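Local coordinates for protein putative aminomethyltransferase (Leptospirillum rubarum, PDB 3TTG) that probably binds a folate cofactor and may act as an aminomethyltransferase related to the glycine cleavage T-protein, at residues D133-I146 / L186-T200. Numbering follows the deposited sequence.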
ATOM      1  N   ASP A 133      10.614   2.739  17.572  1.00 34.01           N
ATOM      2  CA  ASP A 133      10.856   4.033  18.220  1.00 35.11           C
ATOM      3  C   ASP A 133      12.213   4.647  17.799  1.00 38.98           C
ATOM      4  O   ASP A 133      12.448   5.815  18.098  1.00 39.17           O
ATOM      5  CB  ASP A 133      10.774   3.889  19.748  1.00 38.14           C
ATOM      6  CG  ASP A 133       9.412   3.414  20.234  1.00 44.72           C
ATOM      7  OD1 ASP A 133       8.404   3.813  19.641  1.00 40.36           O
ATOM      8  OD2 ASP A 133       9.373   2.542  21.108  1.00 55.59           O
ATOM      9  N   HIS A 134      13.079   3.910  17.069  1.00 32.39           N
ATOM     10  CA  HIS A 134      14.392   4.455  16.661  1.00 33.47           C
ATOM     11  C   HIS A 134      14.298   5.337  15.410  1.00 37.53           C
ATOM     12  O   HIS A 134      15.261   6.044  15.120  1.00 34.89           O
ATOM     13  CB  HIS A 134      15.392   3.297  16.367  1.00 34.73           C
ATOM     14  CG  HIS A 134      15.647   2.424  17.557  1.00 39.49           C
ATOM     15  ND1 HIS A 134      16.747   1.581  17.609  1.00 43.09           N
ATOM     16  CD2 HIS A 134      15.034   2.406  18.767  1.00 43.32           C
ATOM     17  CE1 HIS A 134      16.714   1.022  18.814  1.00 43.12           C
ATOM     18  NE2 HIS A 134      15.702   1.494  19.543  1.00 43.19           N
ATOM     19  N   PHE A 135      13.180   5.289  14.660  1.00 32.09           N
ATOM     20  CA  PHE A 135      13.076   5.990  13.377  1.00 33.20           C
ATOM     21  C   PHE A 135      11.820   6.819  13.211  1.00 39.79           C
ATOM     22  O   PHE A 135      10.771   6.421  13.702  1.00 39.44           O
ATOM     23  CB  PHE A 135      13.066   4.944  12.260  1.00 32.85           C
ATOM     24  CG  PHE A 135      14.226   3.974  12.339  1.00 34.27           C
ATOM     25  CD1 PHE A 135      15.526   4.389  12.043  1.00 37.48           C
ATOM     26  CD2 PHE A 135      14.029   2.657  12.733  1.00 34.79           C
ATOM     27  CE1 PHE A 135      16.593   3.510  12.155  1.00 38.97           C
ATOM     28  CE2 PHE A 135      15.112   1.783  12.880  1.00 37.63           C
ATOM     29  CZ  PHE A 135      16.380   2.214  12.613  1.00 37.15           C
ATOM     30  N   ARG A 136      11.930   7.935  12.490  1.00 35.83           N
ATOM     31  CA  ARG A 136      10.809   8.765  12.007  1.00 35.90           C
ATOM     32  C   ARG A 136      10.638   8.451  10.489  1.00 36.58           C
ATOM     33  O   ARG A 136      11.634   8.446   9.762  1.00 33.78           O
ATOM     34  CB  ARG A 136      11.105  10.255  12.241  1.00 39.89           C
ATOM     35  CG  ARG A 136      11.025  10.755  13.711  1.00 50.06           C
ATOM     36  CD  ARG A 136       9.615  10.712  14.307  1.00 53.10           C
ATOM     37  NE  ARG A 136       8.640  11.298  13.383  1.00 45.08           N
ATOM     38  CZ  ARG A 136       8.292  12.579  13.315  1.00 57.82           C
ATOM     39  NH1 ARG A 136       8.788  13.465  14.178  1.00 46.64           N
ATOM     40  NH2 ARG A 136       7.408  12.979  12.417  1.00 46.85           N
ATOM     41  N   GLU A 137       9.408   8.230  10.002  1.00 33.20           N
ATOM     42  CA  GLU A 137       9.155   7.975   8.586  1.00 31.95           C
ATOM     43  C   GLU A 137       8.855   9.303   7.826  1.00 35.64           C
ATOM     44  O   GLU A 137       8.190  10.206   8.344  1.00 32.92           O
ATOM     45  CB  GLU A 137       8.027   6.963   8.398  1.00 31.89           C
ATOM     46  CG  GLU A 137       7.939   6.412   6.980  1.00 33.92           C
ATOM     47  CD  GLU A 137       6.853   5.376   6.700  1.00 38.01           C
ATOM     48  OE1 GLU A 137       6.052   5.064   7.608  1.00 32.45           O
ATOM     49  OE2 GLU A 137       6.716   4.982   5.521  1.00 38.56           O
ATOM     50  N   ILE A 138       9.470   9.465   6.669  1.00 30.34           N
ATOM     51  CA  ILE A 138       9.197  10.580   5.742  1.00 29.87           C
ATOM     52  C   ILE A 138       8.900   9.911   4.451  1.00 33.79           C
ATOM     53  O   ILE A 138       9.693   9.065   4.027  1.00 34.16           O
ATOM     54  CB  ILE A 138      10.359  11.596   5.569  1.00 34.58           C
ATOM     55  CG1 ILE A 138      10.920  12.087   6.898  1.00 35.56           C
ATOM     56  CG2 ILE A 138       9.942  12.744   4.641  1.00 35.60           C
ATOM     57  CD1 ILE A 138      12.183  13.013   6.800  1.00 39.75           C
ATOM     58  N   ARG A 139       7.822  10.303   3.779  1.00 30.91           N
ATOM     59  CA  ARG A 139       7.486   9.694   2.493  1.00 30.72           C
ATOM     60  C   ARG A 139       7.619  10.655   1.345  1.00 32.74           C
ATOM     61  O   ARG A 139       7.232  11.843   1.437  1.00 30.70           O
ATOM     62  CB  ARG A 139       6.084   9.147   2.499  1.00 30.17           C
ATOM     63  CG  ARG A 139       5.956   8.049   3.496  1.00 39.09           C
ATOM     64  CD  ARG A 139       4.657   7.355   3.417  1.00 31.92           C
ATOM     65  NE  ARG A 139       4.513   6.464   4.577  1.00 32.94           N
ATOM     66  CZ  ARG A 139       3.356   6.093   5.133  1.00 37.20           C
ATOM     67  NH1 ARG A 139       2.207   6.440   4.584  1.00 37.66           N
ATOM     68  NH2 ARG A 139       3.347   5.355   6.243  1.00 33.98           N
ATOM     69  N   LEU A 140       8.092  10.094   0.198  1.00 28.01           N
ATOM     70  CA  LEU A 140       8.238  10.832  -1.039  1.00 29.31           C
ATOM     71  C   LEU A 140       7.391  10.168  -2.100  1.00 33.28           C
ATOM     72  O   LEU A 140       7.381   8.941  -2.151  1.00 30.83           O
ATOM     73  CB  LEU A 140       9.704  10.853  -1.497  1.00 31.16           C
ATOM     74  CG  LEU A 140      10.691  11.734  -0.718  1.00 37.59           C
ATOM     75  CD1 LEU A 140      12.127  11.411  -1.189  1.00 37.50           C
ATOM     76  CD2 LEU A 140      10.372  13.189  -0.887  1.00 46.31           C
ATOM     77  N   VAL A 141       6.674  10.956  -2.941  1.00 29.74           N
ATOM     78  CA  VAL A 141       5.924  10.400  -4.063  1.00 28.77           C
ATOM     79  C   VAL A 141       6.181  11.231  -5.317  1.00 34.63           C
ATOM     80  O   VAL A 141       6.411  12.423  -5.206  1.00 35.62           O
ATOM     81  CB  VAL A 141       4.399  10.288  -3.799  1.00 31.78           C
ATOM     82  CG1 VAL A 141       4.091   9.368  -2.621  1.00 30.86           C
ATOM     83  CG2 VAL A 141       3.756  11.655  -3.581  1.00 32.78           C
ATOM     84  N   GLY A 142       6.066  10.615  -6.495  1.00 31.74           N
ATOM     85  CA  GLY A 142       6.141  11.345  -7.748  1.00 33.26           C
ATOM     86  C   GLY A 142       7.396  11.181  -8.556  1.00 38.83           C
ATOM     87  O   GLY A 142       8.377  10.596  -8.085  1.00 35.69           O
ATOM     88  N   PRO A 143       7.343  11.712  -9.803  1.00 38.46           N
ATOM     89  CA  PRO A 143       8.408  11.441 -10.783  1.00 39.43           C
ATOM     90  C   PRO A 143       9.816  11.891 -10.419  1.00 43.27           C
ATOM     91  O   PRO A 143      10.769  11.305 -10.937  1.00 41.98           O
ATOM     92  CB  PRO A 143       7.926  12.167 -12.056  1.00 43.50           C
ATOM     93  CG  PRO A 143       6.818  13.014 -11.661  1.00 46.89           C
ATOM     94  CD  PRO A 143       6.211  12.416 -10.438  1.00 40.02           C
ATOM     95  N   GLU A 144       9.956  12.907  -9.551  1.00 40.53           N
ATOM     96  CA  GLU A 144      11.270  13.411  -9.143  1.00 40.46           C
ATOM     97  C   GLU A 144      11.747  12.819  -7.803  1.00 42.15           C
ATOM     98  O   GLU A 144      12.737  13.291  -7.264  1.00 43.85           O
ATOM     99  CB  GLU A 144      11.224  14.948  -9.083  1.00 42.50           C
ATOM    100  CG  GLU A 144      11.031  15.569 -10.462  1.00 51.80           C
ATOM    101  CD  GLU A 144      10.865  17.078 -10.496  1.00 77.80           C
ATOM    102  OE1 GLU A 144      11.162  17.742  -9.475  1.00 66.32           O
ATOM    103  OE2 GLU A 144      10.421  17.597 -11.549  1.00 85.09           O
ATOM    104  N   THR A 145      11.079  11.782  -7.266  1.00 36.07           N
ATOM    105  CA  THR A 145      11.467  11.155  -6.015  1.00 35.10           C
ATOM    106  C   THR A 145      12.942  10.753  -5.983  1.00 40.97           C
ATOM    107  O   THR A 145      13.588  10.990  -4.965  1.00 39.58           O
ATOM    108  CB  THR A 145      10.594   9.881  -5.764  1.00 39.36           C
ATOM    109  OG1 THR A 145       9.290  10.343  -5.501  1.00 36.38           O
ATOM    110  CG2 THR A 145      11.087   9.003  -4.590  1.00 37.27           C
ATOM    111  N   ILE A 146      13.457  10.100  -7.047  1.00 38.14           N
ATOM    112  CA  ILE A 146      14.860   9.665  -7.019  1.00 40.48           C
ATOM    113  C   ILE A 146      15.804  10.884  -6.924  1.00 45.54           C
ATOM    114  O   ILE A 146      16.799  10.815  -6.212  1.00 46.72           O
ATOM    115  CB  ILE A 146      15.262   8.760  -8.214  1.00 45.57           C
ATOM    116  CG1 ILE A 146      14.338   7.541  -8.384  1.00 45.72           C
ATOM    117  CG2 ILE A 146      16.749   8.340  -8.107  1.00 45.64           C
ATOM    118  CD1 ILE A 146      14.229   6.684  -7.225  1.00 49.17           C
ATOM    119  N   LEU A 186       6.587   6.501  -8.758  1.00 32.16           N
ATOM    120  CA  LEU A 186       7.557   6.325  -7.696  1.00 31.77           C
ATOM    121  C   LEU A 186       7.007   6.630  -6.291  1.00 32.71           C
ATOM    122  O   LEU A 186       6.286   7.617  -6.072  1.00 30.80           O
ATOM    123  CB  LEU A 186       8.799   7.199  -7.942  1.00 32.99           C
ATOM    124  CG  LEU A 186       9.657   6.717  -9.087  1.00 38.15           C
ATOM    125  CD1 LEU A 186      10.482   7.883  -9.658  1.00 42.02           C
ATOM    126  CD2 LEU A 186      10.549   5.552  -8.656  1.00 42.09           C
ATOM    127  N   GLN A 187       7.420   5.799  -5.349  1.00 28.62           N
ATOM    128  CA  GLN A 187       7.127   5.959  -3.886  1.00 28.09           C
ATOM    129  C   GLN A 187       8.315   5.548  -3.081  1.00 33.31           C
ATOM    130  O   GLN A 187       8.819   4.449  -3.289  1.00 34.80           O
ATOM    131  CB  GLN A 187       5.952   5.137  -3.426  1.00 28.20           C
ATOM    132  CG  GLN A 187       4.645   5.434  -4.087  1.00 30.67           C
ATOM    133  CD  GLN A 187       3.595   4.472  -3.617  1.00 36.51           C
ATOM    134  OE1 GLN A 187       3.388   3.389  -4.210  1.00 33.02           O
ATOM    135  NE2 GLN A 187       2.891   4.841  -2.570  1.00 27.51           N
ATOM    136  N   ALA A 188       8.837   6.434  -2.248  1.00 30.20           N
ATOM    137  CA  ALA A 188       9.935   6.093  -1.380  1.00 29.84           C
ATOM    138  C   ALA A 188       9.592   6.414   0.062  1.00 35.07           C
ATOM    139  O   ALA A 188       8.977   7.450   0.350  1.00 33.54           O
ATOM    140  CB  ALA A 188      11.182   6.843  -1.782  1.00 32.47           C
ATOM    141  N   ASP A 189       9.951   5.494   0.965  1.00 30.00           N
ATOM    142  CA  ASP A 189       9.760   5.657   2.402  1.00 30.54           C
ATOM    143  C   ASP A 189      11.103   5.712   3.077  1.00 33.46           C
ATOM    144  O   ASP A 189      11.878   4.752   3.038  1.00 32.68           O
ATOM    145  CB  ASP A 189       8.955   4.549   2.997  1.00 31.81           C
ATOM    146  CG  ASP A 189       7.642   4.288   2.266  1.00 43.41           C
ATOM    147  OD1 ASP A 189       6.998   5.279   1.789  1.00 42.96           O
ATOM    148  OD2 ASP A 189       7.300   3.115   2.103  1.00 48.16           O
ATOM    149  N   LEU A 190      11.347   6.796   3.744  1.00 30.47           N
ATOM    150  CA  LEU A 190      12.606   7.021   4.422  1.00 32.89           C
ATOM    151  C   LEU A 190      12.412   6.826   5.918  1.00 33.65           C
ATOM    152  O   LEU A 190      11.610   7.538   6.492  1.00 31.11           O
ATOM    153  CB  LEU A 190      13.103   8.451   4.156  1.00 34.97           C
ATOM    154  CG  LEU A 190      13.548   8.854   2.762  1.00 42.88           C
ATOM    155  CD1 LEU A 190      12.425   8.755   1.745  1.00 45.69           C
ATOM    156  CD2 LEU A 190      14.027  10.309   2.753  1.00 46.00           C
ATOM    157  N   PHE A 191      13.159   5.913   6.550  1.00 30.30           N
ATOM    158  CA  PHE A 191      13.135   5.707   8.016  1.00 28.05           C
ATOM    159  C   PHE A 191      14.391   6.295   8.564  1.00 32.32           C
ATOM    160  O   PHE A 191      15.463   5.707   8.416  1.00 32.08           O
ATOM    161  CB  PHE A 191      13.012   4.215   8.313  1.00 29.24           C
ATOM    162  CG  PHE A 191      11.632   3.720   7.968  1.00 28.35           C
ATOM    163  CD1 PHE A 191      10.646   3.624   8.938  1.00 31.85           C
ATOM    164  CD2 PHE A 191      11.337   3.291   6.697  1.00 29.52           C
ATOM    165  CE1 PHE A 191       9.372   3.146   8.614  1.00 29.51           C
ATOM    166  CE2 PHE A 191      10.046   2.891   6.362  1.00 30.23           C
ATOM    167  CZ  PHE A 191       9.095   2.767   7.343  1.00 27.94           C
ATOM    168  N   ILE A 192      14.276   7.527   9.103  1.00 31.22           N
ATOM    169  CA  ILE A 192      15.393   8.357   9.536  1.00 31.55           C
ATOM    170  C   ILE A 192      15.634   8.207  11.031  1.00 35.97           C
ATOM    171  O   ILE A 192      14.676   8.341  11.785  1.00 34.22           O
ATOM    172  CB  ILE A 192      15.058   9.832   9.166  1.00 35.21           C
ATOM    173  CG1 ILE A 192      14.759   9.936   7.635  1.00 35.33           C
ATOM    174  CG2 ILE A 192      16.200  10.762   9.571  1.00 37.94           C
ATOM    175  CD1 ILE A 192      15.951   9.460   6.677  1.00 46.99           C
ATOM    176  N   PRO A 193      16.892   7.992  11.493  1.00 35.24           N
ATOM    177  CA  PRO A 193      17.133   7.917  12.928  1.00 35.73           C
ATOM    178  C   PRO A 193      16.605   9.164  13.635  1.00 39.26           C
ATOM    179  O   PRO A 193      16.778  10.282  13.143  1.00 35.14           O
ATOM    180  CB  PRO A 193      18.661   7.851  13.014  1.00 38.39           C
ATOM    181  CG  PRO A 193      19.058   7.171  11.757  1.00 39.54           C
ATOM    182  CD  PRO A 193      18.166   7.833  10.747  1.00 35.00           C
ATOM    183  N   ILE A 194      15.968   8.982  14.765  1.00 37.57           N
ATOM    184  CA  ILE A 194      15.379  10.099  15.531  1.00 37.49           C
ATOM    185  C   ILE A 194      16.306  11.333  15.627  1.00 42.80           C
ATOM    186  O   ILE A 194      15.861  12.468  15.400  1.00 41.36           O
ATOM    187  CB  ILE A 194      15.013   9.655  16.971  1.00 41.90           C
ATOM    188  CG1 ILE A 194      13.977   8.532  17.043  1.00 41.68           C
ATOM    189  CG2 ILE A 194      14.488  10.855  17.746  1.00 44.17           C
ATOM    190  CD1 ILE A 194      12.826   8.690  16.215  1.00 49.71           C
ATOM    191  N   ASP A 195      17.577  11.119  16.006  1.00 40.20           N
ATOM    192  CA  ASP A 195      18.495  12.238  16.205  1.00 41.69           C
ATOM    193  C   ASP A 195      18.828  12.990  14.907  1.00 44.62           C
ATOM    194  O   ASP A 195      19.344  14.105  14.990  1.00 45.49           O
ATOM    195  CB  ASP A 195      19.790  11.786  16.917  1.00 44.69           C
ATOM    196  CG  ASP A 195      20.787  11.008  16.074  1.00 59.82           C
ATOM    197  OD1 ASP A 195      21.987  11.249  16.219  1.00 64.83           O
ATOM    198  OD2 ASP A 195      20.356  10.154  15.275  1.00 61.58           O
ATOM    199  N   GLN A 196      18.526  12.424  13.724  1.00 39.46           N
ATOM    200  CA  GLN A 196      18.799  13.081  12.427  1.00 41.07           C
ATOM    201  C   GLN A 196      17.548  13.665  11.764  1.00 44.87           C
ATOM    202  O   GLN A 196      17.650  14.296  10.695  1.00 42.51           O
ATOM    203  CB  GLN A 196      19.408  12.050  11.478  1.00 41.87           C
ATOM    204  CG  GLN A 196      20.802  11.645  11.952  1.00 49.11           C
ATOM    205  CD  GLN A 196      21.274  10.435  11.201  1.00 62.83           C
ATOM    206  OE1 GLN A 196      21.010  10.306  10.012  1.00 57.57           O
ATOM    207  NE2 GLN A 196      21.948   9.513  11.875  1.00 58.36           N
ATOM    208  N   PHE A 197      16.375  13.448  12.390  1.00 41.05           N
ATOM    209  CA  PHE A 197      15.089  13.833  11.852  1.00 39.55           C
ATOM    210  C   PHE A 197      14.962  15.325  11.542  1.00 44.62           C
ATOM    211  O   PHE A 197      14.592  15.625  10.419  1.00 42.31           O
ATOM    212  CB  PHE A 197      13.954  13.415  12.787  1.00 40.81           C
ATOM    213  CG  PHE A 197      12.610  13.819  12.233  1.00 41.18           C
ATOM    214  CD1 PHE A 197      12.069  13.156  11.155  1.00 43.96           C
ATOM    215  CD2 PHE A 197      11.944  14.938  12.723  1.00 45.21           C
ATOM    216  CE1 PHE A 197      10.809  13.501  10.663  1.00 46.27           C
ATOM    217  CE2 PHE A 197      10.716  15.310  12.203  1.00 49.24           C
ATOM    218  CZ  PHE A 197      10.161  14.593  11.159  1.00 45.33           C
ATOM    219  N   GLU A 198      15.135  16.222  12.543  1.00 44.09           N
ATOM    220  CA  GLU A 198      14.957  17.670  12.384  1.00 45.20           C
ATOM    221  C   GLU A 198      15.910  18.237  11.289  1.00 51.06           C
ATOM    222  O   GLU A 198      15.540  19.164  10.564  1.00 50.10           O
ATOM    223  CB  GLU A 198      15.151  18.466  13.712  1.00 47.89           C
ATOM    224  CG  GLU A 198      14.150  18.186  14.815  1.00 54.54           C
ATOM    225  CD  GLU A 198      14.432  16.942  15.653  1.00 68.88           C
ATOM    226  OE1 GLU A 198      15.327  16.149  15.266  1.00 53.17           O
ATOM    227  OE2 GLU A 198      13.791  16.777  16.718  1.00 56.08           O
ATOM    228  N   THR A 199      17.116  17.676  11.179  1.00 49.54           N
ATOM    229  CA  THR A 199      18.092  18.035  10.145  1.00 49.31           C
ATOM    230  C   THR A 199      17.593  17.587   8.760  1.00 49.12           C
ATOM    231  O   THR A 199      17.746  18.332   7.808  1.00 48.21           O
ATOM    232  CB  THR A 199      19.456  17.399  10.459  1.00 61.09           C
ATOM    233  OG1 THR A 199      19.921  17.937  11.690  1.00 67.67           O
ATOM    234  CG2 THR A 199      20.494  17.665   9.375  1.00 65.50           C
ATOM    235  N   THR A 200      17.098  16.364   8.627  1.00 44.12           N
ATOM    236  CA  THR A 200      16.602  15.824   7.333  1.00 43.72           C
ATOM    237  C   THR A 200      15.363  16.594   6.886  1.00 48.84           C
ATOM    238  O   THR A 200      15.243  16.925   5.721  1.00 49.09           O
ATOM    239  CB  THR A 200      16.324  14.337   7.455  1.00 43.75           C
ATOM    240  OG1 THR A 200      17.520  13.720   7.907  1.00 43.33           O
ATOM    241  CG2 THR A 200      15.890  13.675   6.116  1.00 41.29           C
TER
HETATM  242  O   HOH W   1       6.089   2.657   4.605  1.00 41.59           O
HETATM  243  O   HOH W   2       6.066   7.049  -0.417  1.00 36.63           O
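Strands 135-141 and 187-193 are antiparallel neighbours in a mixed sheet of the folate-binding domain. Their axes run at 149°, and eight backbone hydrogen bonds join the segments, from I194 N-H134 O to G142 N-L186 O. On the face carrying E137, R139, D189 and F191, E137 CG, anti to the backbone N (chi1 -166°), makes a CH-pi contact over the F191 ring, 4.0 Å from its centroid, and the extended chain beyond carries the carboxylate toward R139. R139 grips the carboxylate side-on, NE to E137 OE2 at 2.8 Å and NH2 to E137 OE1 at 3.0 Å, both from above its plane. A lysine in place of E137 would probably leave R139 without its two-pronged partner and set two cations side by side. D189 OD1 is only a long salt-bridge partner of R139 NE (3.9 Å); D189 OD2 hydrogen-bonds to H174 NE2. On the other face the R136 guanidinium lies flat on F197 in a cation-pi stack, CZ 3.9 Å from the ring centroid and planes 29° apart, while I138 CG1 meets F197 CE1 at 4.0 Å. With E137 OE2 and D189 OD1 3.8 Å apart, R139 and a water donating to E137 OE2 and, weakly, D189 OD2 probably offset their repulsion.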